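Local coordinates for protein topoisomerase IV subunit A (Escherichia coli, PDB 1ZVT) that probably binds and bends DNA as the beta-pinwheel C-terminal domain of a type II topoisomerase, contributing to its choice of DNA substrate in decatenation and supercoil removal, at residues G105-D114 with L164-I175. Sequence-based numbering, arbitrary orientation.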
ATOM      1  N   GLY A 105      -7.248  -9.637  -5.996  1.00 16.95           N
ATOM      2  CA  GLY A 105      -7.842  -8.742  -6.995  1.00 16.90           C
ATOM      3  C   GLY A 105      -9.133  -8.071  -6.555  1.00 17.17           C
ATOM      4  O   GLY A 105      -9.942  -7.648  -7.406  1.00 17.62           O
ATOM      5  N   TYR A 106      -9.330  -7.990  -5.238  1.00 17.05           N
ATOM      6  CA  TYR A 106     -10.472  -7.289  -4.650  1.00 17.29           C
ATOM      7  C   TYR A 106     -10.002  -6.072  -3.873  1.00 17.11           C
ATOM      8  O   TYR A 106      -8.921  -6.076  -3.321  1.00 17.73           O
ATOM      9  CB  TYR A 106     -11.225  -8.235  -3.701  1.00 18.14           C
ATOM     10  CG  TYR A 106     -11.948  -9.341  -4.441  1.00 19.61           C
ATOM     11  CD1 TYR A 106     -11.282 -10.505  -4.829  1.00 20.62           C
ATOM     12  CD2 TYR A 106     -13.286  -9.205  -4.753  1.00 20.96           C
ATOM     13  CE1 TYR A 106     -11.958 -11.533  -5.528  1.00 22.96           C
ATOM     14  CE2 TYR A 106     -13.971 -10.202  -5.448  1.00 22.42           C
ATOM     15  CZ  TYR A 106     -13.297 -11.352  -5.839  1.00 21.66           C
ATOM     16  OH  TYR A 106     -13.981 -12.334  -6.507  1.00 23.73           O
ATOM     17  N   GLY A 107     -10.816  -5.025  -3.823  1.00 16.41           N
ATOM     18  CA  GLY A 107     -10.475  -3.883  -2.992  1.00 16.88           C
ATOM     19  C   GLY A 107     -11.519  -2.798  -2.948  1.00 16.88           C
ATOM     20  O   GLY A 107     -12.666  -2.981  -3.395  1.00 16.91           O
ATOM     21  N   PHE A 108     -11.144  -1.661  -2.386  1.00 16.37           N
ATOM     22  CA  PHE A 108     -12.117  -0.585  -2.220  1.00 16.65           C
ATOM     23  C   PHE A 108     -11.441   0.733  -2.021  1.00 16.97           C
ATOM     24  O   PHE A 108     -10.272   0.805  -1.654  1.00 17.69           O
ATOM     25  CB  PHE A 108     -13.096  -0.899  -1.058  1.00 16.08           C
ATOM     26  CG  PHE A 108     -12.427  -1.174   0.282  1.00 16.76           C
ATOM     27  CD1 PHE A 108     -12.170  -0.132   1.164  1.00 16.83           C
ATOM     28  CD2 PHE A 108     -12.088  -2.480   0.670  1.00 17.24           C
ATOM     29  CE1 PHE A 108     -11.546  -0.371   2.421  1.00 15.67           C
ATOM     30  CE2 PHE A 108     -11.480  -2.724   1.905  1.00 17.35           C
ATOM     31  CZ  PHE A 108     -11.198  -1.662   2.778  1.00 15.80           C
ATOM     32  N   VAL A 109     -12.189   1.802  -2.255  1.00 17.09           N
ATOM     33  CA  VAL A 109     -11.694   3.126  -1.903  1.00 18.07           C
ATOM     34  C   VAL A 109     -12.196   3.427  -0.493  1.00 18.77           C
ATOM     35  O   VAL A 109     -13.332   3.084  -0.151  1.00 19.78           O
ATOM     36  CB  VAL A 109     -12.210   4.193  -2.894  1.00 18.65           C
ATOM     37  CG1 VAL A 109     -11.792   5.572  -2.449  1.00 18.91           C
ATOM     38  CG2 VAL A 109     -11.646   3.918  -4.307  1.00 20.12           C
ATOM     39  N   CYS A 110     -11.353   4.033   0.335  1.00 19.50           N
ATOM     40  CA  CYS A 110     -11.779   4.485   1.666  1.00 20.09           C
ATOM     41  C   CYS A 110     -11.077   5.796   1.995  1.00 20.76           C
ATOM     42  O   CYS A 110     -10.401   6.356   1.134  1.00 20.61           O
ATOM     43  CB  CYS A 110     -11.510   3.438   2.755  1.00 21.86           C
ATOM     44  SG  CYS A 110      -9.757   3.035   3.081  1.00 21.90           S
ATOM     45  N   THR A 111     -11.293   6.313   3.205  1.00 19.63           N
ATOM     46  CA  THR A 111     -10.524   7.465   3.665  1.00 20.24           C
ATOM     47  C   THR A 111      -9.560   7.025   4.773  1.00 19.81           C
ATOM     48  O   THR A 111      -9.722   5.957   5.366  1.00 19.91           O
ATOM     49  CB  THR A 111     -11.417   8.590   4.231  1.00 21.05           C
ATOM     50  OG1 THR A 111     -12.130   8.100   5.372  1.00 22.22           O
ATOM     51  CG2 THR A 111     -12.402   9.127   3.157  1.00 22.76           C
ATOM     52  N   PHE A 112      -8.578   7.872   5.055  1.00 19.93           N
ATOM     53  CA  PHE A 112      -7.601   7.612   6.133  1.00 19.35           C
ATOM     54  C   PHE A 112      -8.314   7.379   7.464  1.00 19.69           C
ATOM     55  O   PHE A 112      -7.915   6.509   8.265  1.00 19.63           O
ATOM     56  CB  PHE A 112      -6.630   8.794   6.226  1.00 18.98           C
ATOM     57  CG  PHE A 112      -5.537   8.622   7.261  1.00 20.22           C
ATOM     58  CD1 PHE A 112      -4.433   7.822   7.007  1.00 20.03           C
ATOM     59  CD2 PHE A 112      -5.612   9.285   8.487  1.00 20.12           C
ATOM     60  CE1 PHE A 112      -3.403   7.671   7.971  1.00 20.26           C
ATOM     61  CE2 PHE A 112      -4.590   9.126   9.471  1.00 20.07           C
ATOM     62  CZ  PHE A 112      -3.484   8.315   9.196  1.00 19.29           C
ATOM     63  N   ASN A 113      -9.373   8.145   7.710  1.00 20.73           N
ATOM     64  CA  ASN A 113     -10.145   7.985   8.934  1.00 21.72           C
ATOM     65  C   ASN A 113     -10.621   6.548   9.155  1.00 21.62           C
ATOM     66  O   ASN A 113     -10.657   6.082  10.291  1.00 22.22           O
ATOM     67  CB  ASN A 113     -11.332   8.946   8.973  1.00 23.24           C
ATOM     68  CG  ASN A 113     -11.969   8.988  10.335  1.00 26.78           C
ATOM     69  OD1 ASN A 113     -13.147   8.672  10.488  1.00 32.03           O
ATOM     70  ND2 ASN A 113     -11.176   9.308  11.341  1.00 30.05           N
ATOM     71  N   ASP A 114     -10.948   5.840   8.070  1.00 20.80           N
ATOM     72  CA  ASP A 114     -11.411   4.461   8.148  1.00 20.82           C
ATOM     73  C   ASP A 114     -10.350   3.519   8.660  1.00 20.21           C
ATOM     74  O   ASP A 114     -10.678   2.451   9.141  1.00 20.61           O
ATOM     75  CB  ASP A 114     -11.872   3.966   6.782  1.00 20.64           C
ATOM     76  CG  ASP A 114     -13.132   4.671   6.320  1.00 22.50           C
ATOM     77  OD1 ASP A 114     -14.034   4.883   7.167  1.00 26.99           O
ATOM     78  OD2 ASP A 114     -13.221   5.000   5.128  1.00 23.24           O
ATOM     79  N   LEU A 164     -14.378   2.175  -8.710  1.00 20.15           N
ATOM     80  CA  LEU A 164     -14.305   1.257  -7.597  1.00 20.31           C
ATOM     81  C   LEU A 164     -15.089   1.791  -6.388  1.00 20.49           C
ATOM     82  O   LEU A 164     -14.770   2.880  -5.868  1.00 20.99           O
ATOM     83  CB  LEU A 164     -12.836   1.034  -7.217  1.00 19.91           C
ATOM     84  CG  LEU A 164     -12.574  -0.068  -6.188  1.00 20.58           C
ATOM     85  CD1 LEU A 164     -13.013  -1.436  -6.675  1.00 20.59           C
ATOM     86  CD2 LEU A 164     -11.107  -0.081  -5.875  1.00 22.79           C
ATOM     87  N   PRO A 165     -16.126   1.052  -5.944  1.00 20.89           N
ATOM     88  CA  PRO A 165     -16.961   1.537  -4.845  1.00 20.46           C
ATOM     89  C   PRO A 165     -16.186   1.825  -3.570  1.00 20.91           C
ATOM     90  O   PRO A 165     -15.210   1.133  -3.242  1.00 20.37           O
ATOM     91  CB  PRO A 165     -17.962   0.388  -4.624  1.00 20.57           C
ATOM     92  CG  PRO A 165     -18.079  -0.268  -5.964  1.00 21.25           C
ATOM     93  CD  PRO A 165     -16.634  -0.234  -6.474  1.00 20.85           C
ATOM     94  N   GLN A 166     -16.631   2.870  -2.872  1.00 21.14           N
ATOM     95  CA  GLN A 166     -16.090   3.238  -1.573  1.00 22.29           C
ATOM     96  C   GLN A 166     -16.707   2.395  -0.456  1.00 22.03           C
ATOM     97  O   GLN A 166     -17.917   2.208  -0.411  1.00 22.96           O
ATOM     98  CB  GLN A 166     -16.297   4.739  -1.324  1.00 21.97           C
ATOM     99  CG  GLN A 166     -15.748   5.226   0.012  1.00 24.86           C
ATOM    100  CD  GLN A 166     -15.681   6.737   0.138  1.00 26.37           C
ATOM    101  OE1 GLN A 166     -16.024   7.472  -0.790  1.00 30.14           O
ATOM    102  NE2 GLN A 166     -15.213   7.210   1.290  1.00 28.65           N
ATOM    103  N   LEU A 167     -15.862   1.873   0.426  1.00 21.53           N
ATOM    104  CA  LEU A 167     -16.280   1.096   1.594  1.00 21.55           C
ATOM    105  C   LEU A 167     -15.457   1.529   2.802  1.00 22.29           C
ATOM    106  O   LEU A 167     -14.435   2.210   2.647  1.00 22.17           O
ATOM    107  CB  LEU A 167     -16.070  -0.407   1.351  1.00 21.27           C
ATOM    108  CG  LEU A 167     -16.916  -1.094   0.273  1.00 21.45           C
ATOM    109  CD1 LEU A 167     -16.421  -2.520   0.089  1.00 22.24           C
ATOM    110  CD2 LEU A 167     -18.445  -1.060   0.588  1.00 23.38           C
ATOM    111  N   SER A 168     -15.889   1.147   4.002  1.00 22.51           N
ATOM    112  CA  SER A 168     -15.116   1.467   5.220  1.00 23.40           C
ATOM    113  C   SER A 168     -14.305   0.264   5.663  1.00 23.18           C
ATOM    114  O   SER A 168     -13.412   0.387   6.501  1.00 23.40           O
ATOM    115  CB  SER A 168     -16.032   1.918   6.360  1.00 23.88           C
ATOM    116  OG  SER A 168     -16.947   0.892   6.671  1.00 26.97           O
ATOM    117  N   LYS A 169     -14.646  -0.901   5.118  1.00 22.65           N
ATOM    118  CA  LYS A 169     -13.937  -2.147   5.387  1.00 23.59           C
ATOM    119  C   LYS A 169     -14.526  -3.270   4.530  1.00 22.97           C
ATOM    120  O   LYS A 169     -15.544  -3.069   3.842  1.00 23.92           O
ATOM    121  CB  LYS A 169     -14.068  -2.519   6.871  1.00 23.63           C
ATOM    122  CG  LYS A 169     -15.513  -2.827   7.280  1.00 25.56           C
ATOM    123  CD  LYS A 169     -15.647  -3.082   8.797  1.00 27.13           C
ATOM    124  CE  LYS A 169     -17.030  -3.627   9.132  1.00 34.16           C
ATOM    125  NZ  LYS A 169     -18.149  -2.923   8.409  1.00 37.09           N
ATOM    126  N   GLY A 170     -13.904  -4.447   4.600  1.00 21.87           N
ATOM    127  CA  GLY A 170     -14.446  -5.682   4.000  1.00 22.07           C
ATOM    128  C   GLY A 170     -13.495  -6.323   3.013  1.00 21.32           C
ATOM    129  O   GLY A 170     -12.319  -5.923   2.896  1.00 21.13           O
ATOM    130  N   LYS A 171     -14.002  -7.316   2.291  1.00 20.31           N
ATOM    131  CA  LYS A 171     -13.222  -7.933   1.220  1.00 20.29           C
ATOM    132  C   LYS A 171     -12.999  -6.942   0.087  1.00 20.17           C
ATOM    133  O   LYS A 171     -11.949  -6.967  -0.570  1.00 19.88           O
ATOM    134  CB  LYS A 171     -13.963  -9.161   0.694  1.00 19.71           C
ATOM    135  CG  LYS A 171     -13.281  -9.890  -0.447  1.00 21.12           C
ATOM    136  CD  LYS A 171     -14.240 -10.949  -1.021  1.00 23.46           C
ATOM    137  CE  LYS A 171     -13.592 -11.809  -2.097  1.00 24.82           C
ATOM    138  NZ  LYS A 171     -14.517 -12.911  -2.553  1.00 23.11           N
ATOM    139  N   GLY A 172     -13.982  -6.066  -0.135  1.00 19.94           N
ATOM    140  CA  GLY A 172     -13.988  -5.211  -1.304  1.00 19.45           C
ATOM    141  C   GLY A 172     -14.674  -5.836  -2.505  1.00 20.31           C
ATOM    142  O   GLY A 172     -15.184  -6.973  -2.456  1.00 20.50           O
ATOM    143  N   ASN A 173     -14.704  -5.078  -3.591  1.00 19.27           N
ATOM    144  CA  ASN A 173     -15.316  -5.546  -4.829  1.00 19.27           C
ATOM    145  C   ASN A 173     -14.208  -5.872  -5.828  1.00 19.02           C
ATOM    146  O   ASN A 173     -13.068  -5.443  -5.653  1.00 18.67           O
ATOM    147  CB  ASN A 173     -16.225  -4.457  -5.380  1.00 19.51           C
ATOM    148  CG  ASN A 173     -17.423  -4.200  -4.486  1.00 22.27           C
ATOM    149  OD1 ASN A 173     -18.285  -5.067  -4.339  1.00 25.05           O
ATOM    150  ND2 ASN A 173     -17.471  -3.027  -3.870  1.00 20.98           N
ATOM    151  N   LYS A 174     -14.538  -6.637  -6.865  1.00 18.91           N
ATOM    152  CA  LYS A 174     -13.548  -7.066  -7.839  1.00 19.32           C
ATOM    153  C   LYS A 174     -12.953  -5.882  -8.607  1.00 18.79           C
ATOM    154  O   LYS A 174     -13.678  -5.048  -9.183  1.00 18.89           O
ATOM    155  CB  LYS A 174     -14.183  -8.064  -8.824  1.00 18.92           C
ATOM    156  CG  LYS A 174     -13.161  -8.777  -9.697  1.00 21.15           C
ATOM    157  CD  LYS A 174     -13.818  -9.860 -10.564  1.00 21.56           C
ATOM    158  CE  LYS A 174     -14.310 -11.025  -9.709  1.00 23.06           C
ATOM    159  NZ  LYS A 174     -15.100 -12.007 -10.529  1.00 26.27           N
ATOM    160  N   ILE A 175     -11.622  -5.825  -8.613  1.00 18.05           N
ATOM    161  CA  ILE A 175     -10.846  -4.878  -9.415  1.00 18.14           C
ATOM    162  C   ILE A 175     -10.536  -5.514 -10.773  1.00 17.75           C
ATOM    163  O   ILE A 175     -10.815  -4.938 -11.818  1.00 17.83           O
ATOM    164  CB  ILE A 175      -9.531  -4.524  -8.672  1.00 17.61           C
ATOM    165  CG1 ILE A 175      -9.869  -3.691  -7.432  1.00 16.17           C
ATOM    166  CG2 ILE A 175      -8.523  -3.799  -9.592  1.00 17.42           C
ATOM    167  CD1 ILE A 175      -8.702  -3.544  -6.441  1.00 19.20           C
TER
HETATM  168  O   HOH W   1     -13.041 -14.665  -4.219  1.00 29.74           O
HETATM  169  O   HOH W   2     -15.004  -1.519  -3.831  1.00 22.10           O
HETATM  170  O   HOH W   3     -15.042   4.824   3.258  1.00 32.77           O
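Gly107 trades two backbone hydrogen bonds with Asn173, each 2.9 Å between N and O, pairing strand 106-111 with the short edge strand 173-174; Ile175 N adds a third to Gly105 O at 2.8 Å. The chain 164-175 meets the same strand again two residues on, at Val109: Val109 N donates to Pro165 O and Val109 O receives Leu167 N. Between the two pairings, 168-172 bows out as a loop around the Phe108 ring, whose CE2 lies 3.5 Å from Gly170 O, while Leu167 CB packs on Phe108 CB; Lys169 N, buried here, has no partner. One water joins both pairings, donating to Gly107 O and Pro165 O, a second donor for each, and accepting from Asn173 ND2. Another gives protons to Asp114 OD2 and Leu167 O and takes one from Gln166 NE2; Asp114 OD2 also receives Thr111 N. At the other end Lys171, with CG anti to the backbone N (chi1 179°) and the chain extended beyond it, lays CE over the centre of the Tyr106 ring, 3.5 Å from its centroid, with NZ in cation-pi range and bonded to a third water. A leucine in place of Tyr106 would probably cost the Lys171 ammonium its aromatic partner and let that chain swing. Backbone bonds and bridging waters thus together tie the outermost strand of this pinwheel blade, and the chain before it, to strand 106-111.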